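Local structure of YECBM32 (Yersinia enterocolitica, 2JDA) at residues 50-64 / 127-139. The protein binds polygalacturonic acid, the backbone of pectin, as a periplasmic carbohydrate-binding module. Numbering follows the deposited sequence.
With CA (calcium ion), chain C.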
ATOM      1  N   LEU A  50       9.487  -4.181  -7.434  1.00 12.90           N
ATOM      2  CA  LEU A  50       9.326  -3.791  -8.838  1.00 13.59           C
ATOM      3  C   LEU A  50      10.296  -4.587  -9.707  1.00 15.27           C
ATOM      4  O   LEU A  50      11.272  -5.136  -9.220  1.00 14.91           O
ATOM      5  CB  LEU A  50       9.538  -2.293  -9.018  1.00 13.52           C
ATOM      6  CG  LEU A  50       8.721  -1.408  -8.065  1.00 14.66           C
ATOM      7  CD1 LEU A  50       8.993   0.049  -8.346  1.00 14.81           C
ATOM      8  CD2 LEU A  50       7.243  -1.708  -8.191  1.00 16.94           C
ATOM      9  N   ASP A  51      10.072  -4.524 -11.013  1.00 18.84           N
ATOM     10  CA  ASP A  51      10.951  -5.268 -11.937  1.00 21.28           C
ATOM     11  C   ASP A  51      12.388  -4.743 -11.934  1.00 21.63           C
ATOM     12  O   ASP A  51      13.364  -5.483 -12.103  1.00 22.97           O
ATOM     13  CB  ASP A  51      10.324  -5.244 -13.345  1.00 22.26           C
ATOM     14  CG  ASP A  51      10.249  -3.836 -13.936  1.00 26.49           C
ATOM     15  OD1 ASP A  51       9.638  -2.909 -13.321  1.00 27.94           O
ATOM     16  OD2 ASP A  51      10.782  -3.586 -15.064  1.00 28.76           O
ATOM     17  N   LYS A  52      12.547  -3.430 -11.710  1.00 21.18           N
ATOM     18  CA  LYS A  52      13.849  -2.819 -11.585  1.00 20.27           C
ATOM     19  C   LYS A  52      13.772  -1.542 -10.747  1.00 18.07           C
ATOM     20  O   LYS A  52      12.676  -0.993 -10.551  1.00 18.26           O
ATOM     21  CB  LYS A  52      14.394  -2.398 -12.967  1.00 21.77           C
ATOM     22  CG  LYS A  52      13.456  -1.525 -13.729  1.00 22.54           C
ATOM     23  CD  LYS A  52      13.997  -1.067 -15.108  1.00 27.85           C
ATOM     24  CE  LYS A  52      12.806  -0.451 -15.817  1.00 32.24           C
ATOM     25  NZ  LYS A  52      12.625   1.009 -15.497  1.00 35.94           N
ATOM     26  N   GLU A  53      14.928  -1.078 -10.320  1.00 18.03           N
ATOM     27  CA  GLU A  53      15.029   0.249  -9.729  1.00 17.04           C
ATOM     28  C   GLU A  53      14.556   1.288 -10.738  1.00 14.67           C
ATOM     29  O   GLU A  53      14.973   1.315 -11.910  1.00 15.47           O
ATOM     30  CB  GLU A  53      16.442   0.667  -9.280  1.00 18.14           C
ATOM     31  CG  GLU A  53      17.180  -0.145  -8.282  1.00 20.91           C
ATOM     32  CD  GLU A  53      18.529   0.442  -7.946  1.00 19.33           C
ATOM     33  OE1 GLU A  53      19.209  -0.212  -7.168  1.00 24.43           O
ATOM     34  OE2 GLU A  53      18.983   1.515  -8.480  1.00 24.00           O
ATOM     35  N   GLN A  54      13.655   2.157 -10.298  1.00 13.16           N
ATOM     36  CA  GLN A  54      13.080   3.142 -11.173  1.00 12.88           C
ATOM     37  C   GLN A  54      12.459   4.301 -10.396  1.00 12.38           C
ATOM     38  O   GLN A  54      12.314   4.233  -9.174  1.00 11.91           O
ATOM     39  CB  GLN A  54      12.040   2.509 -12.057  1.00 13.86           C
ATOM     40  CG  GLN A  54      10.846   1.932 -11.285  1.00 14.63           C
ATOM     41  CD  GLN A  54      10.022   1.018 -12.164  1.00 17.76           C
ATOM     42  OE1 GLN A  54       9.196   1.495 -12.946  1.00 20.61           O
ATOM     43  NE2 GLN A  54      10.270  -0.278 -12.057  1.00 18.83           N
ATOM     44  N   SER A  55      12.087   5.358 -11.104  1.00 12.38           N
ATOM     45  CA  SER A  55      11.526   6.546 -10.497  1.00 13.01           C
ATOM     46  C   SER A  55      10.109   6.284 -10.087  1.00 12.67           C
ATOM     47  O   SER A  55       9.331   5.673 -10.839  1.00 13.77           O
ATOM     48  CB  SER A  55      11.585   7.695 -11.474  1.00 13.94           C
ATOM     49  OG  SER A  55      12.951   7.912 -11.828  1.00 18.26           O
ATOM     50  N   ILE A  56       9.800   6.712  -8.864  1.00 12.19           N
ATOM     51  CA  ILE A  56       8.472   6.552  -8.252  1.00 12.53           C
ATOM     52  C   ILE A  56       7.923   7.932  -7.963  1.00 11.50           C
ATOM     53  O   ILE A  56       8.585   8.737  -7.275  1.00 12.91           O
ATOM     54  CB  ILE A  56       8.561   5.795  -6.902  1.00 13.58           C
ATOM     55  CG1 ILE A  56       9.489   4.603  -6.944  1.00 18.67           C
ATOM     56  CG2 ILE A  56       7.185   5.528  -6.368  1.00 14.89           C
ATOM     57  CD1 ILE A  56       9.014   3.618  -7.784  1.00 19.44           C
ATOM     58  N   GLU A  57       6.733   8.204  -8.464  1.00 13.13           N
ATOM     59  CA  GLU A  57       6.099   9.504  -8.287  1.00 14.67           C
ATOM     60  C   GLU A  57       4.740   9.450  -7.637  1.00 13.03           C
ATOM     61  O   GLU A  57       4.285  10.479  -7.127  1.00 14.33           O
ATOM     62  CB  GLU A  57       6.005  10.260  -9.585  1.00 17.59           C
ATOM     63  CG  GLU A  57       5.170   9.720 -10.658  1.00 21.86           C
ATOM     64  CD  GLU A  57       5.103  10.698 -11.811  1.00 29.57           C
ATOM     65  OE1 GLU A  57       6.204  10.957 -12.382  1.00 33.19           O
ATOM     66  OE2 GLU A  57       3.986  11.252 -12.095  1.00 34.83           O
ATOM     67  N   ASN A  58       4.076   8.288  -7.619  1.00 11.99           N
ATOM     68  CA  ASN A  58       2.813   8.210  -6.885  1.00 11.42           C
ATOM     69  C   ASN A  58       2.528   6.775  -6.467  1.00 11.09           C
ATOM     70  O   ASN A  58       3.129   5.851  -7.004  1.00 11.09           O
ATOM     71  CB  ASN A  58       1.636   8.839  -7.624  1.00 11.92           C
ATOM     72  CG  ASN A  58       1.071   8.027  -8.702  1.00 11.60           C
ATOM     73  OD1 ASN A  58       0.751   6.856  -8.510  1.00 12.90           O
ATOM     74  ND2 ASN A  58       0.908   8.641  -9.883  1.00 14.05           N
ATOM     75  N   ILE A  59       1.652   6.634  -5.489  1.00 10.51           N
ATOM     76  CA  ILE A  59       1.117   5.338  -5.089  1.00 10.98           C
ATOM     77  C   ILE A  59      -0.398   5.477  -5.030  1.00 11.37           C
ATOM     78  O   ILE A  59      -0.923   6.354  -4.355  1.00 12.58           O
ATOM     79  CB  ILE A  59       1.690   4.912  -3.735  1.00 13.05           C
ATOM     80  CG1 ILE A  59       3.199   4.688  -3.816  1.00 13.32           C
ATOM     81  CG2 ILE A  59       0.949   3.683  -3.230  1.00 14.56           C
ATOM     82  CD1 ILE A  59       3.962   4.762  -2.463  1.00 15.40           C
ATOM     83  N   LEU A  60      -1.089   4.576  -5.707  1.00 10.91           N
ATOM     84  CA  LEU A  60      -2.534   4.408  -5.588  1.00 11.46           C
ATOM     85  C   LEU A  60      -2.792   3.380  -4.478  1.00 11.56           C
ATOM     86  O   LEU A  60      -2.268   2.279  -4.540  1.00 11.51           O
ATOM     87  CB  LEU A  60      -3.122   3.916  -6.910  1.00 12.29           C
ATOM     88  CG  LEU A  60      -4.606   3.472  -6.830  1.00 15.59           C
ATOM     89  CD1 LEU A  60      -5.543   4.630  -6.652  1.00 15.89           C
ATOM     90  CD2 LEU A  60      -4.999   2.676  -8.068  1.00 19.44           C
ATOM     91  N   ILE A  61      -3.593   3.734  -3.494  1.00 11.00           N
ATOM     92  CA  ILE A  61      -4.009   2.838  -2.425  1.00 11.20           C
ATOM     93  C   ILE A  61      -5.527   2.766  -2.380  1.00 12.28           C
ATOM     94  O   ILE A  61      -6.226   3.774  -2.412  1.00 12.48           O
ATOM     95  CB  ILE A  61      -3.356   3.201  -1.063  1.00 12.24           C
ATOM     96  CG1 ILE A  61      -3.672   2.106  -0.052  1.00 14.26           C
ATOM     97  CG2 ILE A  61      -3.761   4.590  -0.566  1.00 13.74           C
ATOM     98  CD1 ILE A  61      -2.918   2.246   1.254  1.00 13.55           C
ATOM     99  N   VAL A  62      -6.023   1.527  -2.353  1.00 12.00           N
ATOM    100  CA  VAL A  62      -7.450   1.220  -2.332  1.00 11.91           C
ATOM    101  C   VAL A  62      -7.701   0.368  -1.077  1.00 11.95           C
ATOM    102  O   VAL A  62      -7.675  -0.858  -1.137  1.00 12.50           O
ATOM    103  CB  VAL A  62      -7.874   0.519  -3.627  1.00 12.77           C
ATOM    104  CG1 VAL A  62      -9.413   0.336  -3.639  1.00 13.51           C
ATOM    105  CG2 VAL A  62      -7.368   1.271  -4.880  1.00 14.35           C
ATOM    106  N   PRO A  63      -7.900   0.999   0.059  1.00 11.20           N
ATOM    107  CA  PRO A  63      -8.101   0.248   1.291  1.00 11.63           C
ATOM    108  C   PRO A  63      -9.489  -0.395   1.324  1.00 11.70           C
ATOM    109  O   PRO A  63     -10.431   0.117   0.723  1.00 14.06           O
ATOM    110  CB  PRO A  63      -7.883   1.295   2.385  1.00 13.82           C
ATOM    111  CG  PRO A  63      -8.291   2.578   1.748  1.00 12.19           C
ATOM    112  CD  PRO A  63      -7.875   2.461   0.320  1.00 13.05           C
ATOM    113  N   PHE A  64      -9.621  -1.464   2.083  1.00 11.70           N
ATOM    114  CA  PHE A  64     -10.891  -2.176   2.263  1.00 11.25           C
ATOM    115  C   PHE A  64     -11.861  -1.396   3.121  1.00 12.25           C
ATOM    116  O   PHE A  64     -11.477  -0.835   4.153  1.00 12.70           O
ATOM    117  CB  PHE A  64     -10.554  -3.505   2.958  1.00 12.77           C
ATOM    118  CG  PHE A  64     -11.729  -4.424   3.195  1.00 13.25           C
ATOM    119  CD1 PHE A  64     -12.480  -4.925   2.145  1.00 14.34           C
ATOM    120  CD2 PHE A  64     -12.032  -4.824   4.496  1.00 15.38           C
ATOM    121  CE1 PHE A  64     -13.551  -5.801   2.396  1.00 14.45           C
ATOM    122  CE2 PHE A  64     -13.103  -5.698   4.736  1.00 16.78           C
ATOM    123  CZ  PHE A  64     -13.833  -6.164   3.678  1.00 15.82           C
ATOM    124  N   ALA A 127      -6.244  -4.087   5.907  1.00 10.65           N
ATOM    125  CA  ALA A 127      -6.778  -4.770   4.746  1.00 10.68           C
ATOM    126  C   ALA A 127      -6.752  -3.809   3.545  1.00 10.34           C
ATOM    127  O   ALA A 127      -7.280  -2.703   3.628  1.00 10.91           O
ATOM    128  CB  ALA A 127      -8.202  -5.284   5.031  1.00 10.96           C
ATOM    129  N   ILE A 128      -6.139  -4.233   2.460  1.00 10.42           N
ATOM    130  CA  ILE A 128      -5.921  -3.411   1.274  1.00  9.70           C
ATOM    131  C   ILE A 128      -6.366  -4.184   0.046  1.00 10.30           C
ATOM    132  O   ILE A 128      -5.867  -5.262  -0.212  1.00 10.32           O
ATOM    133  CB  ILE A 128      -4.455  -2.928   1.165  1.00 11.08           C
ATOM    134  CG1 ILE A 128      -4.062  -2.117   2.403  1.00 11.72           C
ATOM    135  CG2 ILE A 128      -4.298  -2.128  -0.073  1.00 10.92           C
ATOM    136  CD1 ILE A 128      -2.542  -1.788   2.541  1.00 11.73           C
ATOM    137  N   ASN A 129      -7.302  -3.604  -0.706  1.00 10.57           N
ATOM    138  CA  ASN A 129      -7.775  -4.257  -1.923  1.00 11.28           C
ATOM    139  C   ASN A 129      -6.753  -4.198  -3.043  1.00 11.22           C
ATOM    140  O   ASN A 129      -6.557  -5.170  -3.804  1.00 12.35           O
ATOM    141  CB  ASN A 129      -9.075  -3.620  -2.415  1.00 11.76           C
ATOM    142  CG  ASN A 129     -10.238  -3.735  -1.442  1.00 13.40           C
ATOM    143  OD1 ASN A 129     -10.294  -4.616  -0.592  1.00 15.15           O
ATOM    144  ND2 ASN A 129     -11.215  -2.786  -1.565  1.00 15.71           N
ATOM    145  N   GLU A 130      -6.098  -3.048  -3.209  1.00 12.01           N
ATOM    146  CA  GLU A 130      -5.197  -2.860  -4.322  1.00 13.14           C
ATOM    147  C   GLU A 130      -4.236  -1.707  -4.013  1.00 12.10           C
ATOM    148  O   GLU A 130      -4.533  -0.744  -3.297  1.00 12.07           O
ATOM    149  CB  GLU A 130      -6.013  -2.527  -5.575  1.00 14.31           C
ATOM    150  CG  GLU A 130      -5.354  -2.881  -6.857  1.00 20.75           C
ATOM    151  CD  GLU A 130      -5.173  -4.373  -7.151  1.00 17.17           C
ATOM    152  OE1 GLU A 130      -5.827  -5.349  -6.656  1.00 17.28           O
ATOM    153  OE2 GLU A 130      -4.240  -4.550  -7.871  1.00 20.89           O
ATOM    154  N   ILE A 131      -3.017  -1.892  -4.501  1.00 12.64           N
ATOM    155  CA  ILE A 131      -2.013  -0.874  -4.543  1.00 13.33           C
ATOM    156  C   ILE A 131      -1.400  -0.879  -5.923  1.00 13.52           C
ATOM    157  O   ILE A 131      -1.141  -1.918  -6.519  1.00 14.01           O
ATOM    158  CB  ILE A 131      -0.969  -1.130  -3.463  1.00 13.89           C
ATOM    159  CG1 ILE A 131      -0.072   0.067  -3.229  1.00 18.62           C
ATOM    160  CG2 ILE A 131      -0.200  -2.314  -3.756  1.00 17.07           C
ATOM    161  CD1 ILE A 131       0.246   0.174  -1.707  1.00 23.14           C
ATOM    162  N   ALA A 132      -1.094   0.303  -6.418  1.00 12.61           N
ATOM    163  CA  ALA A 132      -0.353   0.416  -7.683  1.00 12.55           C
ATOM    164  C   ALA A 132       0.672   1.551  -7.549  1.00 11.82           C
ATOM    165  O   ALA A 132       0.473   2.486  -6.753  1.00 13.35           O
ATOM    166  CB  ALA A 132      -1.274   0.650  -8.844  1.00 13.71           C
ATOM    167  N   ILE A 133       1.719   1.493  -8.338  1.00 12.77           N
ATOM    168  CA  ILE A 133       2.812   2.464  -8.284  1.00 12.88           C
ATOM    169  C   ILE A 133       2.814   3.211  -9.632  1.00 13.21           C
ATOM    170  O   ILE A 133       2.739   2.612 -10.688  1.00 14.08           O
ATOM    171  CB  ILE A 133       4.128   1.755  -8.072  1.00 13.03           C
ATOM    172  CG1 ILE A 133       4.098   0.822  -6.820  1.00 18.10           C
ATOM    173  CG2 ILE A 133       5.268   2.744  -8.116  1.00 15.19           C
ATOM    174  CD1 ILE A 133       3.831   1.488  -5.653  1.00 21.13           C
ATOM    175  N   ASN A 134       2.879   4.523  -9.568  1.00 12.45           N
ATOM    176  CA  ASN A 134       2.838   5.391 -10.747  1.00 12.74           C
ATOM    177  C   ASN A 134       1.541   5.189 -11.564  1.00 13.66           C
ATOM    178  O   ASN A 134       1.566   4.879 -12.764  1.00 16.40           O
ATOM    179  CB  ASN A 134       4.066   5.133 -11.607  1.00 12.37           C
ATOM    180  CG  ASN A 134       5.345   5.576 -10.950  1.00 12.42           C
ATOM    181  OD1 ASN A 134       5.344   6.334  -9.976  1.00 12.88           O
ATOM    182  ND2 ASN A 134       6.477   5.126 -11.511  1.00 14.08           N
ATOM    183  N   SER A 135       0.409   5.345 -10.864  1.00 14.45           N
ATOM    184  CA  SER A 135      -0.912   5.197 -11.442  1.00 15.89           C
ATOM    185  C   SER A 135      -1.342   6.436 -12.202  1.00 16.46           C
ATOM    186  O   SER A 135      -1.056   7.552 -11.820  1.00 17.37           O
ATOM    187  CB  SER A 135      -1.864   4.957 -10.302  1.00 15.31           C
ATOM    188  OG  SER A 135      -3.222   4.883 -10.695  1.00 17.56           O
ATOM    189  N   ALA A 136      -2.084   6.194 -13.278  1.00 18.78           N
ATOM    190  CA  ALA A 136      -2.793   7.248 -14.003  1.00 20.50           C
ATOM    191  C   ALA A 136      -4.243   7.463 -13.528  1.00 20.35           C
ATOM    192  O   ALA A 136      -5.001   8.179 -14.175  1.00 21.14           O
ATOM    193  CB  ALA A 136      -2.755   6.941 -15.486  1.00 21.97           C
ATOM    194  N   ALA A 137      -4.627   6.898 -12.393  1.00 19.47           N
ATOM    195  CA  ALA A 137      -5.979   7.076 -11.862  1.00 19.16           C
ATOM    196  C   ALA A 137      -6.372   8.552 -11.836  1.00 19.14           C
ATOM    197  O   ALA A 137      -5.571   9.412 -11.500  1.00 18.79           O
ATOM    198  CB  ALA A 137      -6.094   6.480 -10.517  1.00 19.92           C
ATOM    199  N   ALA A 138      -7.634   8.804 -12.189  1.00 19.33           N
ATOM    200  CA  ALA A 138      -8.219  10.132 -12.253  1.00 19.37           C
ATOM    201  C   ALA A 138      -8.770  10.500 -10.891  1.00 18.88           C
ATOM    202  O   ALA A 138      -9.973  10.518 -10.635  1.00 21.49           O
ATOM    203  CB  ALA A 138      -9.303  10.146 -13.353  1.00 20.53           C
ATOM    204  N   LEU A 139      -7.819  10.757  -9.987  1.00 16.36           N
ATOM    205  CA  LEU A 139      -8.073  11.072  -8.619  1.00 15.12           C
ATOM    206  C   LEU A 139      -7.201  12.262  -8.241  1.00 13.37           C
ATOM    207  O   LEU A 139      -6.101  12.418  -8.795  1.00 14.23           O
ATOM    208  CB  LEU A 139      -7.648   9.901  -7.730  1.00 15.23           C
ATOM    209  CG  LEU A 139      -8.433   8.597  -7.879  1.00 15.80           C
ATOM    210  CD1 LEU A 139      -7.750   7.569  -7.040  1.00 17.66           C
ATOM    211  CD2 LEU A 139      -9.877   8.786  -7.449  1.00 19.31           C
TER
HETATM  212 CA    CA C1146      -6.809  -7.068  -5.228  1.00 11.95          CA
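Two asparagine amides, those of Asn134 and Asn58, tie strand 53-63 to the end of strand 125-133, each gripping backbone of the other segment. The Asn134 amide lies against the backbone of 55-58: its ND2 donates to Ser55 O within its own amide plane, while Glu57 N meets its OD1 at 2.8 Å in a nearly straight bond (176°), with Asn58 N adding a weaker one. Asn58 replies with its own amide turned onto Ser135. With chi1 at 78°, its CG sits between backbone N and carbonyl carbon, which swings OD1 to Ser135 N (2.8 Å) and ND2 to Ser135 O, the latter on a carbonyl lone pair. Both bonds together fix the rotation of this buried amide.

Beyond this end the strands run antiparallel (170°), and Leu60 pairs with Ala132 through two backbone bonds. On one face, Ile59 lies alongside both neighbours, CG2 against Ile131 CG1 (3.8 Å) and CG1 against Ile133 CD1 (3.7 Å); Phe105 and Ile113 cover it from other strands. On the other face, Leu60 and Leu139 cross at about a right angle, their CD1 atoms in contact at 3.7 Å.

At the far end, Asn129 and Glu130 both face Val62: Val62 O accepts from Asn129 N (2.8 Å) and, weakly, from Glu130 N. Asn129 O and Glu130 OE1 each bind calcium at 2.4 Å, alongside Asn28, Asp31, Asp33 and Thr36, while Glu130 OE2 is held by Gly32 N. The arrangement is an antiparallel pair interrupted by a classic beta bulge, here forming part of the calcium site of an F5/8 type C (CBM32) beta-sandwich.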